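PDB 3RHF: putative polyphosphate kinase 2 family protein from Arthrobacter aurescens, which probably transfers phosphate between polyphosphate and nucleotides, acting as a polyphosphate kinase of the PPK2 family built on a P-loop-type alpha/beta fold. Local coordinates for residues A281-A284 and L285-S289; S172-T175 and E176-T179; K47-L50 and A51-A55; F121-R124 and I125-V129; K250-A253 and R254-Q258. All coordinates share one frame; numbering follows the deposited sequence.

Contact 1: residues A281-A284 and L285-S289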
loop_
_atom_site.group_PDB
_atom_site.type_symbol
_atom_site.label_atom_id
_atom_site.label_comp_id
_atom_site.label_asym_id
_atom_site.label_seq_id
_atom_site.Cartn_x
_atom_site.Cartn_y
_atom_site.Cartn_z
ATOM N N ALA A 281 -19.983 -12.268 -28.008
ATOM C CA ALA A 281 -19.313 -12.017 -29.271
ATOM C C ALA A 281 -17.833 -11.888 -29.028
ATOM O O ALA A 281 -16.987 -12.443 -29.771
ATOM C CB ALA A 281 -19.880 -10.799 -29.977
ATOM N N GLU A 282 -17.498 -11.210 -27.954
ATOM C CA GLU A 282 -16.089 -10.973 -27.660
ATOM C C GLU A 282 -15.386 -12.297 -27.303
ATOM O O GLU A 282 -14.216 -12.558 -27.686
ATOM C CB GLU A 282 -15.980 -9.945 -26.556
ATOM C CG GLU A 282 -14.561 -9.446 -26.384
ATOM C CD GLU A 282 -14.228 -8.396 -27.361
ATOM O OE1 GLU A 282 -15.175 -7.875 -28.032
ATOM O OE2 GLU A 282 -13.019 -8.110 -27.449
ATOM N N ARG A 283 -16.124 -13.173 -26.624
ATOM C CA ARG A 283 -15.612 -14.516 -26.317
ATOM C C ARG A 283 -15.299 -15.273 -27.578
ATOM O O ARG A 283 -14.284 -15.950 -27.654
ATOM C CB ARG A 283 -16.591 -15.301 -25.434
ATOM C CG ARG A 283 -16.052 -16.619 -24.860
ATOM C CD ARG A 283 -17.162 -17.423 -24.101
ATOM N NE ARG A 283 -16.593 -18.487 -23.271
ATOM C CZ ARG A 283 -15.980 -19.570 -23.749
ATOM N NH1 ARG A 283 -15.863 -19.790 -25.065
ATOM N NH2 ARG A 283 -15.464 -20.453 -22.888
ATOM N N ALA A 284 -16.140 -15.170 -28.589
ATOM C CA ALA A 284 -15.857 -15.876 -29.817
ATOM C C ALA A 284 -14.604 -15.287 -30.501
ATOM O O ALA A 284 -13.761 -16.023 -31.052
ATOM C CB ALA A 284 -17.090 -15.789 -30.759
ATOM N N LEU A 285 -14.490 -13.966 -30.486
ATOM C CA LEU A 285 -13.348 -13.329 -31.085
ATOM C C LEU A 285 -12.046 -13.802 -30.417
ATOM O O LEU A 285 -11.040 -14.069 -31.074
ATOM C CB LEU A 285 -13.466 -11.812 -30.934
ATOM C CG LEU A 285 -12.453 -10.981 -31.672
ATOM C CD1 LEU A 285 -12.529 -11.399 -33.124
ATOM C CD2 LEU A 285 -12.611 -9.393 -31.442
ATOM N N VAL A 286 -12.067 -13.909 -29.110
ATOM C CA VAL A 286 -10.897 -14.399 -28.427
ATOM C C VAL A 286 -10.662 -15.842 -28.804
ATOM O O VAL A 286 -9.562 -16.224 -29.088
ATOM C CB VAL A 286 -11.039 -14.240 -26.872
ATOM C CG1 VAL A 286 -9.836 -14.883 -26.126
ATOM C CG2 VAL A 286 -11.230 -12.737 -26.514
ATOM N N VAL A 287 -11.713 -16.640 -28.861
ATOM C CA VAL A 287 -11.528 -18.045 -29.116
ATOM C C VAL A 287 -10.961 -18.223 -30.495
ATOM O O VAL A 287 -10.288 -19.174 -30.718
ATOM C CB VAL A 287 -12.840 -18.880 -28.891
ATOM C CG1 VAL A 287 -12.776 -20.249 -29.609
ATOM C CG2 VAL A 287 -13.126 -19.053 -27.442
ATOM N N GLU A 288 -11.183 -17.301 -31.416
ATOM C CA GLU A 288 -10.498 -17.367 -32.726
ATOM C C GLU A 288 -9.164 -16.629 -32.789
ATOM O O GLU A 288 -8.546 -16.657 -33.837
ATOM C CB GLU A 288 -11.369 -16.788 -33.822
ATOM C CG GLU A 288 -12.754 -17.383 -33.867
ATOM C CD GLU A 288 -13.513 -17.021 -35.137
ATOM O OE1 GLU A 288 -13.101 -16.071 -35.902
ATOM O OE2 GLU A 288 -14.552 -17.710 -35.349
ATOM N N SER A 289 -8.751 -15.961 -31.692
ATOM C CA SER A 289 -7.517 -15.147 -31.641
ATOM C C SER A 289 -6.209 -15.973 -31.680
ATOM O O SER A 289 -6.137 -17.111 -31.153
ATOM C CB SER A 289 -7.518 -14.323 -30.415
#
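The closing turns of the C-terminal helix 279-287 bring Arg283 and Val287, one turn apart, across each other at a slant, on an arm that reaches over to the second subunit. Four successive backbone bonds hold the turns: Leu285 N gives to Ala281 O at 3.0 Å, and Val286 N to Glu282 O, Val287 N to Arg283 O and Glu288 N to Ala284 O each follow at 2.9 Å. Val287 turns CG2 back along the helix, anti to its carbonyl carbon, and this methyl lies 3.3 Å from Arg283 O. The same CG2 comes within 3.7 Å of Arg283 NH1. Val286 does likewise one residue earlier, with CG2 3.2 Å from Glu282 O, and packs on Tyr210 of the second subunit. Arg283 leaves the helix as an extended chain, and its NE forms a salt bridge with Asp202 of the second subunit; Glu282 OE1 makes another with Arg212 of the second subunit, and OE2 a hydrogen bond with Tyr210 of that subunit. Within the helix these side chains meet through methyls and carbonyl oxygens, whereas their charges are spent across the dimer interface, consistent with a helix anchored mainly by the partner subunit.

Contact 2: residues S172-T175 and E176-T179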
loop_
_atom_site.group_PDB
_atom_site.type_symbol
_atom_site.label_atom_id
_atom_site.label_comp_id
_atom_site.label_asym_id
_atom_site.label_seq_id
_atom_site.Cartn_x
_atom_site.Cartn_y
_atom_site.Cartn_z
ATOM N N SER A 172 -19.095 17.939 5.076
ATOM C CA SER A 172 -20.380 17.998 4.429
ATOM C C SER A 172 -20.225 18.126 2.889
ATOM O O SER A 172 -20.989 17.547 2.125
ATOM C CB SER A 172 -21.197 19.150 5.031
ATOM O OG SER A 172 -22.311 19.407 4.217
ATOM N N ARG A 173 -19.213 18.843 2.431
ATOM C CA ARG A 173 -19.000 18.962 0.997
ATOM C C ARG A 173 -18.579 17.606 0.452
ATOM O O ARG A 173 -19.073 17.162 -0.600
ATOM C CB ARG A 173 -17.982 20.057 0.680
ATOM C CG ARG A 173 -18.617 21.457 0.489
ATOM C CD ARG A 173 -17.821 22.657 1.123
ATOM N NE ARG A 173 -16.402 22.526 0.831
ATOM C CZ ARG A 173 -15.407 22.844 1.638
ATOM N NH1 ARG A 173 -15.629 23.373 2.816
ATOM N NH2 ARG A 173 -14.156 22.636 1.233
ATOM N N LEU A 174 -17.676 16.938 1.168
ATOM C CA LEU A 174 -17.163 15.652 0.689
ATOM C C LEU A 174 -18.251 14.596 0.586
ATOM O O LEU A 174 -18.299 13.828 -0.367
ATOM C CB LEU A 174 -16.057 15.107 1.576
ATOM C CG LEU A 174 -14.713 15.809 1.563
ATOM C CD1 LEU A 174 -13.802 14.930 2.433
ATOM C CD2 LEU A 174 -14.105 16.065 0.172
ATOM N N THR A 175 -19.118 14.581 1.579
ATOM C CA THR A 175 -20.227 13.639 1.639
ATOM C C THR A 175 -21.200 13.878 0.486
ATOM O O THR A 175 -21.624 12.977 -0.156
ATOM C CB THR A 175 -20.949 13.753 2.975
ATOM O OG1 THR A 175 -20.042 13.416 4.017
ATOM C CG2 THR A 175 -22.104 12.797 3.023
ATOM N N GLU A 176 -21.488 15.120 0.203
ATOM C CA GLU A 176 -22.336 15.462 -0.915
ATOM C C GLU A 176 -21.715 15.068 -2.257
ATOM O O GLU A 176 -22.390 14.624 -3.129
ATOM C CB GLU A 176 -22.585 16.969 -0.823
ATOM C CG GLU A 176 -23.196 17.621 -2.007
ATOM C CD GLU A 176 -23.650 19.055 -1.649
ATOM O OE1 GLU A 176 -24.819 19.401 -2.003
ATOM O OE2 GLU A 176 -22.842 19.793 -0.989
ATOM N N GLN A 177 -20.397 15.203 -2.381
ATOM C CA GLN A 177 -19.677 14.797 -3.582
ATOM C C GLN A 177 -19.546 13.244 -3.740
ATOM O O GLN A 177 -18.903 12.758 -4.660
ATOM C CB GLN A 177 -18.297 15.487 -3.580
ATOM C CG GLN A 177 -18.327 17.040 -3.764
ATOM C CD GLN A 177 -17.115 17.798 -3.162
ATOM O OE1 GLN A 177 -16.067 17.226 -2.888
ATOM N NE2 GLN A 177 -17.292 19.111 -2.946
ATOM N N GLY A 178 -20.129 12.452 -2.840
ATOM C CA GLY A 178 -19.951 10.980 -2.930
ATOM C C GLY A 178 -19.143 10.227 -1.862
ATOM O O GLY A 178 -19.229 9.002 -1.779
ATOM N N THR A 179 -18.409 10.955 -1.024
ATOM C CA THR A 179 -17.528 10.363 -0.041
ATOM C C THR A 179 -18.265 9.890 1.172
ATOM O O THR A 179 -18.976 10.660 1.765
ATOM C CB THR A 179 -16.535 11.389 0.421
ATOM O OG1 THR A 179 -15.844 11.890 -0.730
ATOM C CG2 THR A 179 -15.528 10.773 1.374
#
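Gln177 lies back over the last turn of helix 157-176, its amide resting beside Arg173 and Leu174. Its CB sits 3.5 Å from Arg173 O, and CG comes a little nearer the same oxygen, at 3.3 Å. CD keeps that oxygen company too. At the end the amide divides its neighbours: OE1 is 3.8 Å from Leu174 CD2, while NE2 is 3.8 Å from Arg173 CB. What starts this path is CG standing anti to the carbonyl carbon (chi1 -68°), which sends the chain back along the helix. The backbone ends in a Schellman motif. Thr179 N reaches back to Leu174 O at 2.9 Å, and Gly178 N bonds to Thr175 O at 3.1 Å, coming from well above the carbonyl plane. Gly178 has a phi of 112°, where a CB would jam against the carbonyl oxygen of Gln177. Across the turn, Thr175 CA points its hydrogen at Thr179 O, 3.2 Å away. The guanidinium of Arg173 turns elsewhere, to Asp169 and Glu126, while Leu174 packs on Leu77 and Ile181 of the sheet. Because the carbonyls of Leu174 and Thr175 both find backbone donors, the helix can stop without stranding them, and the chain passes directly into strand 179-187 with Thr179 buried at its start.

Contact 3: residues K47-L50 and A51-A55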
loop_
_atom_site.group_PDB
_atom_site.type_symbol
_atom_site.label_atom_id
_atom_site.label_comp_id
_atom_site.label_asym_id
_atom_site.label_seq_id
_atom_site.Cartn_x
_atom_site.Cartn_y
_atom_site.Cartn_z
ATOM N N LYS A 47 -8.345 -12.796 15.794
ATOM C CA LYS A 47 -7.361 -13.056 14.758
ATOM C C LYS A 47 -8.000 -13.818 13.635
ATOM O O LYS A 47 -7.679 -13.597 12.513
ATOM C CB LYS A 47 -6.143 -13.812 15.276
ATOM C CG LYS A 47 -5.303 -12.947 16.194
ATOM C CD LYS A 47 -3.798 -13.414 16.241
ATOM C CE LYS A 47 -2.826 -12.403 17.047
ATOM N NZ LYS A 47 -3.109 -10.887 17.074
ATOM N N ALA A 48 -8.919 -14.707 13.927
ATOM C CA ALA A 48 -9.548 -15.446 12.860
ATOM C C ALA A 48 -10.580 -14.587 12.120
ATOM O O ALA A 48 -10.733 -14.727 10.925
ATOM C CB ALA A 48 -10.143 -16.782 13.376
ATOM N N LEU A 49 -11.269 -13.687 12.807
ATOM C CA LEU A 49 -12.138 -12.734 12.119
ATOM C C LEU A 49 -11.346 -11.811 11.229
ATOM O O LEU A 49 -11.770 -11.517 10.148
ATOM C CB LEU A 49 -12.968 -11.906 13.099
ATOM C CG LEU A 49 -13.916 -10.840 12.508
ATOM C CD1 LEU A 49 -15.027 -11.431 11.626
ATOM C CD2 LEU A 49 -14.481 -10.052 13.607
ATOM N N LEU A 50 -10.190 -11.364 11.690
ATOM C CA LEU A 50 -9.394 -10.450 10.941
ATOM C C LEU A 50 -9.073 -11.003 9.556
ATOM O O LEU A 50 -9.075 -10.254 8.601
ATOM C CB LEU A 50 -8.094 -10.171 11.645
ATOM C CG LEU A 50 -7.361 -8.935 11.113
ATOM C CD1 LEU A 50 -8.291 -7.669 11.071
ATOM C CD2 LEU A 50 -6.119 -8.656 11.925
ATOM N N ALA A 51 -8.790 -12.297 9.453
ATOM C CA ALA A 51 -8.335 -12.866 8.184
ATOM C C ALA A 51 -9.524 -12.974 7.241
ATOM O O ALA A 51 -9.384 -12.899 6.025
ATOM C CB ALA A 51 -7.683 -14.268 8.404
ATOM N N ALA A 52 -10.717 -13.149 7.813
ATOM C CA ALA A 52 -11.903 -13.242 7.011
ATOM C C ALA A 52 -12.275 -11.828 6.529
ATOM O O ALA A 52 -12.735 -11.626 5.389
ATOM C CB ALA A 52 -13.008 -13.869 7.820
ATOM N N GLN A 53 -12.111 -10.860 7.435
ATOM C CA GLN A 53 -12.388 -9.457 7.140
ATOM C C GLN A 53 -11.564 -9.007 5.956
ATOM O O GLN A 53 -12.082 -8.306 5.111
ATOM C CB GLN A 53 -12.103 -8.582 8.348
ATOM C CG GLN A 53 -13.203 -8.628 9.369
ATOM C CD GLN A 53 -12.968 -7.708 10.504
ATOM O OE1 GLN A 53 -11.825 -7.436 10.835
ATOM N NE2 GLN A 53 -14.064 -7.193 11.128
ATOM N N ASP A 54 -10.302 -9.467 5.891
ATOM C CA ASP A 54 -9.357 -9.066 4.860
ATOM C C ASP A 54 -9.889 -9.435 3.473
ATOM O O ASP A 54 -9.810 -8.630 2.572
ATOM C CB ASP A 54 -7.984 -9.743 5.050
ATOM C CG ASP A 54 -7.243 -9.273 6.303
ATOM O OD1 ASP A 54 -7.721 -8.328 6.975
ATOM O OD2 ASP A 54 -6.180 -9.871 6.652
ATOM N N ALA A 55 -10.342 -10.686 3.319
ATOM C CA ALA A 55 -10.925 -11.174 2.087
ATOM C C ALA A 55 -12.179 -10.393 1.760
ATOM O O ALA A 55 -12.376 -9.977 0.610
ATOM C CB ALA A 55 -11.245 -12.654 2.178
#
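The amide of Gln53 has Leu49 over one of its faces, CG standing 3.8 Å from Gln53 CD, with Leu49 CD2 equally near NE2. At the oxygen end, OE1 comes to 3.5 Å from Leu50 CD1, the two side chains crossing at about a right angle. The second flat group, the Asp54 carboxylate, bends back toward the helix: its OD1 is 2.9 Å from Leu50 O, an approach of two acceptors and no bond, and OD1 instead takes a hydrogen bond from Gln258 NE2. Asp54 gets this position from its first torsion (chi1 -67°), which lays CG beside its backbone N. Underneath, Gln53 N bonds to Leu49 O at 2.8 Å and Asp54 N to Leu50 O at 3.1 Å, while the bonds made by Ala51 and Ala52 are weak. Gln53 NE2 gives hydrogen bonds to Ile255 O and Gln259 OE1. An alanine here, lacking the amide, would probably leave Ile255 O, Gln259 OE1 and the Leu49 side chain without this partner. Gln53 and Asp54 thus fasten helix 43-69 to helix 250-266, Leu50 and Asp54 also touch His94 of helix 88-98, and Leu49 packs against the N-terminal residues Glu11 and Phe12.

Contact 4: residues F121-R124 and I125-V129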
loop_
_atom_site.group_PDB
_atom_site.type_symbol
_atom_site.label_atom_id
_atom_site.label_comp_id
_atom_site.label_asym_id
_atom_site.label_seq_id
_atom_site.Cartn_x
_atom_site.Cartn_y
_atom_site.Cartn_z
ATOM N N PHE A 121 -5.985 25.968 6.889
ATOM C CA PHE A 121 -5.533 24.674 7.391
ATOM C C PHE A 121 -6.097 23.515 6.599
ATOM O O PHE A 121 -5.439 22.506 6.509
ATOM C CB PHE A 121 -5.828 24.526 8.870
ATOM C CG PHE A 121 -7.247 24.201 9.184
ATOM C CD1 PHE A 121 -7.611 22.928 9.548
ATOM C CD2 PHE A 121 -8.230 25.173 9.133
ATOM C CE1 PHE A 121 -8.949 22.634 9.842
ATOM C CE2 PHE A 121 -9.538 24.890 9.427
ATOM C CZ PHE A 121 -9.909 23.622 9.787
ATOM N N LEU A 122 -7.269 23.682 5.986
ATOM C CA LEU A 122 -7.835 22.678 5.067
ATOM C C LEU A 122 -7.229 22.575 3.665
ATOM O O LEU A 122 -7.532 21.632 2.938
ATOM C CB LEU A 122 -9.332 22.878 4.923
ATOM C CG LEU A 122 -10.073 22.722 6.242
ATOM C CD1 LEU A 122 -11.531 23.084 5.965
ATOM C CD2 LEU A 122 -9.913 21.294 6.828
ATOM N N TRP A 123 -6.388 23.498 3.262
ATOM C CA TRP A 123 -5.926 23.467 1.889
ATOM C C TRP A 123 -5.179 22.156 1.660
ATOM O O TRP A 123 -5.465 21.434 0.717
ATOM C CB TRP A 123 -5.051 24.672 1.601
ATOM C CG TRP A 123 -4.385 24.725 0.255
ATOM C CD1 TRP A 123 -4.955 25.128 -0.920
ATOM C CD2 TRP A 123 -3.014 24.444 -0.044
ATOM N NE1 TRP A 123 -4.024 25.052 -1.948
ATOM C CE2 TRP A 123 -2.832 24.643 -1.426
ATOM C CE3 TRP A 123 -1.932 24.014 0.718
ATOM C CZ2 TRP A 123 -1.613 24.479 -2.046
ATOM C CZ3 TRP A 123 -0.710 23.831 0.097
ATOM C CH2 TRP A 123 -0.562 24.056 -1.275
ATOM N N ARG A 124 -4.256 21.798 2.556
ATOM C CA ARG A 124 -3.456 20.590 2.337
ATOM C C ARG A 124 -4.256 19.312 2.437
ATOM O O ARG A 124 -3.888 18.312 1.847
ATOM C CB ARG A 124 -2.270 20.547 3.278
ATOM C CG ARG A 124 -2.632 20.409 4.747
ATOM C CD ARG A 124 -1.377 20.286 5.539
ATOM N NE ARG A 124 -1.566 19.855 6.911
ATOM C CZ ARG A 124 -0.630 19.190 7.602
ATOM N NH1 ARG A 124 0.561 18.844 7.050
ATOM N NH2 ARG A 124 -0.890 18.821 8.842
ATOM N N ILE A 125 -5.372 19.371 3.144
ATOM C CA ILE A 125 -6.198 18.226 3.330
ATOM C C ILE A 125 -7.057 17.947 2.106
ATOM O O ILE A 125 -7.154 16.777 1.663
ATOM C CB ILE A 125 -7.126 18.364 4.540
ATOM C CG1 ILE A 125 -6.395 18.885 5.794
ATOM C CG2 ILE A 125 -7.728 16.969 4.858
ATOM C CD1 ILE A 125 -5.286 17.932 6.321
ATOM N N GLU A 126 -7.689 19.009 1.584
ATOM C CA GLU A 126 -8.505 18.962 0.367
ATOM C C GLU A 126 -7.723 18.433 -0.818
ATOM O O GLU A 126 -8.292 17.729 -1.642
ATOM C CB GLU A 126 -9.052 20.333 -0.057
ATOM C CG GLU A 126 -9.941 21.027 0.990
ATOM C CD GLU A 126 -11.292 21.510 0.429
ATOM O OE1 GLU A 126 -11.919 20.750 -0.386
ATOM O OE2 GLU A 126 -11.709 22.634 0.829
ATOM N N LYS A 127 -6.444 18.781 -0.917
ATOM C CA LYS A 127 -5.665 18.231 -1.984
ATOM C C LYS A 127 -5.706 16.722 -1.999
ATOM O O LYS A 127 -5.600 16.151 -3.046
ATOM C CB LYS A 127 -4.208 18.631 -1.897
ATOM C CG LYS A 127 -4.012 20.094 -1.884
ATOM C CD LYS A 127 -2.709 20.515 -2.603
ATOM C CE LYS A 127 -1.426 19.876 -2.059
ATOM N NZ LYS A 127 -0.260 20.697 -2.559
ATOM N N GLN A 128 -5.809 16.086 -0.835
ATOM C CA GLN A 128 -5.586 14.643 -0.733
ATOM C C GLN A 128 -6.841 13.811 -0.648
ATOM O O GLN A 128 -6.722 12.652 -0.545
ATOM C CB GLN A 128 -4.715 14.313 0.491
ATOM C CG GLN A 128 -3.454 15.151 0.565
ATOM C CD GLN A 128 -2.494 14.877 -0.587
ATOM O OE1 GLN A 128 -2.289 13.724 -0.980
ATOM N NE2 GLN A 128 -1.886 15.941 -1.124
ATOM N N VAL A 129 -8.036 14.396 -0.717
ATOM C CA VAL A 129 -9.258 13.648 -0.626
ATOM C C VAL A 129 -9.366 12.608 -1.735
ATOM O O VAL A 129 -8.882 12.815 -2.826
ATOM C CB VAL A 129 -10.460 14.585 -0.630
ATOM C CG1 VAL A 129 -10.356 15.550 0.509
ATOM C CG2 VAL A 129 -10.589 15.375 -1.980
#
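Leu122 and Ile125 meet on the buried side of the short helical segment around 123-126, which in this alpha/beta sandwich passes into a type I turn from Glu126 to Val129. That apolar contact is a loose one, Leu122 CD2 to Ile125 CG1 at 4.4 Å, and Ile125 continues onto Phe109 and Phe138 of strand 135-139. The packing tightens around it: Leu122 O accepts from Glu126 N at 3.0 Å in an almost straight bond (176° at the hydrogen). Arg124, also buried, puts its CG between its backbone N and carbonyl carbon (chi1 66°), where CG touches Ile125 CD1 at 4.0 Å; the extended chain then carries the guanidinium away to Glu116 and Lys110 O. The outer side is more open. Trp123 is partly exposed and Lys127 exposed, and the lysine chain, bent twice, brings CD over one face of the indole, toward its rim. Its NZ ends 3.6 Å from Trp123 CH2, while Lys127 N makes a long 3.3 Å bond to Trp123 O. The indole also stacks on His119, and an alanine in its place would probably leave that imidazole without its ring partner and the Lys127 chain free to swing. Gln128 N bonds to Ile125 O at 2.9 Å, and the type I turn is closed by a weak bond from Val129 N to Glu126 O.

Contact 5: residues K250-A253 and R254-Q258. With FLC (citrate anion), chain G.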
loop_
_atom_site.group_PDB
_atom_site.type_symbol
_atom_site.label_atom_id
_atom_site.label_comp_id
_atom_site.label_asym_id
_atom_site.label_seq_id
_atom_site.Cartn_x
_atom_site.Cartn_y
_atom_site.Cartn_z
ATOM N N LYS A 250 -4.696 -4.441 20.823
ATOM C CA LYS A 250 -4.481 -4.169 19.409
ATOM C C LYS A 250 -5.402 -5.006 18.526
ATOM O O LYS A 250 -5.982 -4.502 17.575
ATOM C CB LYS A 250 -3.017 -4.387 19.023
ATOM C CG LYS A 250 -1.990 -3.325 19.588
ATOM C CD LYS A 250 -0.563 -3.606 19.010
ATOM C CE LYS A 250 0.649 -2.887 19.691
ATOM N NZ LYS A 250 1.513 -3.838 20.505
ATOM N N TRP A 251 -5.567 -6.281 18.868
ATOM C CA TRP A 251 -6.375 -7.189 18.078
ATOM C C TRP A 251 -7.773 -6.684 17.972
ATOM O O TRP A 251 -8.397 -6.852 16.934
ATOM C CB TRP A 251 -6.371 -8.631 18.633
ATOM C CG TRP A 251 -7.039 -8.791 19.977
ATOM C CD1 TRP A 251 -6.439 -8.723 21.212
ATOM C CD2 TRP A 251 -8.427 -9.053 20.220
ATOM N NE1 TRP A 251 -7.385 -8.907 22.198
ATOM C CE2 TRP A 251 -8.609 -9.105 21.613
ATOM C CE3 TRP A 251 -9.528 -9.226 19.401
ATOM C CZ2 TRP A 251 -9.838 -9.332 22.182
ATOM C CZ3 TRP A 251 -10.743 -9.465 19.962
ATOM C CH2 TRP A 251 -10.896 -9.526 21.343
ATOM N N TYR A 252 -8.304 -6.090 19.028
ATOM C CA TYR A 252 -9.712 -5.620 18.949
ATOM C C TYR A 252 -9.865 -4.389 18.050
ATOM O O TYR A 252 -10.802 -4.300 17.240
ATOM C CB TYR A 252 -10.315 -5.305 20.300
ATOM C CG TYR A 252 -11.667 -4.619 20.144
ATOM C CD1 TYR A 252 -12.748 -5.305 19.686
ATOM C CD2 TYR A 252 -11.815 -3.272 20.389
ATOM C CE1 TYR A 252 -13.965 -4.696 19.523
ATOM C CE2 TYR A 252 -13.004 -2.645 20.220
ATOM C CZ TYR A 252 -14.093 -3.355 19.786
ATOM O OH TYR A 252 -15.313 -2.738 19.624
ATOM N N ALA A 253 -8.968 -3.433 18.239
ATOM C CA ALA A 253 -8.966 -2.231 17.403
ATOM C C ALA A 253 -8.853 -2.613 15.928
ATOM O O ALA A 253 -9.544 -2.045 15.106
ATOM C CB ALA A 253 -7.850 -1.291 17.800
ATOM N N ARG A 254 -8.016 -3.579 15.587
ATOM C CA ARG A 254 -7.921 -3.959 14.211
ATOM C C ARG A 254 -9.257 -4.423 13.645
ATOM O O ARG A 254 -9.598 -4.022 12.523
ATOM C CB ARG A 254 -6.920 -5.068 14.012
ATOM C CG ARG A 254 -5.504 -4.655 14.214
ATOM C CD ARG A 254 -4.586 -5.846 14.177
ATOM N NE ARG A 254 -3.279 -5.469 14.725
ATOM C CZ ARG A 254 -2.584 -6.142 15.659
ATOM N NH1 ARG A 254 -2.998 -7.292 16.185
ATOM N NH2 ARG A 254 -1.409 -5.671 16.032
ATOM N N ILE A 255 -9.981 -5.297 14.348
ATOM C CA ILE A 255 -11.238 -5.787 13.825
ATOM C C ILE A 255 -12.363 -4.770 13.931
ATOM O O ILE A 255 -13.355 -4.868 13.230
ATOM C CB ILE A 255 -11.691 -7.092 14.460
ATOM C CG1 ILE A 255 -11.798 -6.964 16.002
ATOM C CG2 ILE A 255 -10.782 -8.206 14.032
ATOM C CD1 ILE A 255 -12.422 -8.201 16.679
ATOM N N ALA A 256 -12.211 -3.781 14.796
ATOM C CA ALA A 256 -13.280 -2.780 14.955
ATOM C C ALA A 256 -13.147 -1.782 13.801
ATOM O O ALA A 256 -14.136 -1.410 13.161
ATOM C CB ALA A 256 -13.222 -2.096 16.344
ATOM N N VAL A 257 -11.909 -1.399 13.509
ATOM C CA VAL A 257 -11.665 -0.531 12.387
ATOM C C VAL A 257 -12.095 -1.244 11.136
ATOM O O VAL A 257 -12.895 -0.709 10.348
ATOM C CB VAL A 257 -10.230 -0.005 12.305
ATOM C CG1 VAL A 257 -10.059 0.759 11.016
ATOM C CG2 VAL A 257 -9.944 0.978 13.449
ATOM N N GLN A 258 -11.652 -2.480 10.959
ATOM C CA GLN A 258 -12.059 -3.170 9.731
ATOM C C GLN A 258 -13.554 -3.339 9.568
ATOM O O GLN A 258 -14.073 -3.156 8.459
ATOM C CB GLN A 258 -11.281 -4.485 9.456
ATOM C CG GLN A 258 -10.132 -4.139 8.525
ATOM C CD GLN A 258 -9.222 -5.266 8.136
ATOM O OE1 GLN A 258 -7.997 -5.141 8.259
ATOM N NE2 GLN A 258 -9.792 -6.354 7.591
HETATM C CAC FLC G . -0.251 -10.929 19.294
HETATM C CA FLC G . -1.236 -10.024 20.057
HETATM C CB FLC G . -1.327 -8.538 19.571
HETATM C CBC FLC G . -0.231 -8.189 18.576
HETATM C CG FLC G . -1.316 -7.520 20.775
HETATM C CGC FLC G . -2.678 -7.256 21.434
HETATM O OA1 FLC G . -0.564 -12.093 18.861
HETATM O OA2 FLC G . 0.912 -10.466 19.129
HETATM O OB1 FLC G . -0.361 -8.515 17.389
HETATM O OB2 FLC G . 0.791 -7.579 18.941
HETATM O OG1 FLC G . -2.744 -6.759 22.576
HETATM O OG2 FLC G . -3.707 -7.527 20.793
HETATM O OHB FLC G . -2.561 -8.390 18.828
#
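Trp251 and Arg254 reach the same citrate by different torsions. Trp251 holds CG between its backbone N and carbonyl carbon (chi1 67°), which lays the indole alongside Ile255, both pointing the same way, CZ3 3.9 Å from Ile255 CD1 and its edge at citrate OG2. Arg254 sets CG anti to the carbonyl carbon (chi1 -70°) and runs extended toward the start of the helix. Its NH1 gives two hydrogen bonds, to citrate OHB at 2.9 Å and OB1 at 3.1 Å, and NH2 adds a weak one to OB1. Lys250 CB lies over one face of this guanidinium, 3.6 Å from NH2. Trp251 N also bonds to citrate OG2 at 3.0 Å. Farther along, Ala256 CB rests over the face of the Tyr252 ring, 4.1 Å from its centroid, a CH-pi contact; both side chains also pack on Val245 of strand 242-246, and Tyr252 OH bonds to Pro37 O. Lys47 NZ of helix 43-69 holds the citrate too, and a phosphate lies near Lys250. The citrate probably came from the crystallisation liquor, but a backbone N-H at a helix N-terminus working with arginine and lysine is a classic anion site, consistent with a pocket that could take phosphate groups.

Along the chain the order is contact 3, contact 4, contact 2, contact 5, contact 1. Two pairs touch. Contacts 3 and 5, on helices 43-69 and 250-266, have centres about 10 Å apart; contacts 2 and 4, near helices 157-176 and 123-126, about 14 Å. The pairs lie on different sides of the chain's centre, contacts 4 and 5 being about 27 Å apart between centres, in a three-layer sandwich around a parallel five-stranded sheet. Remote sequence segments are thus joined within each helical region. Contact 1 stands apart, its centre about 39 to 47 Å from those of the others, on helix 279-287, which lies against the second subunit, consistent with a part in dimer assembly.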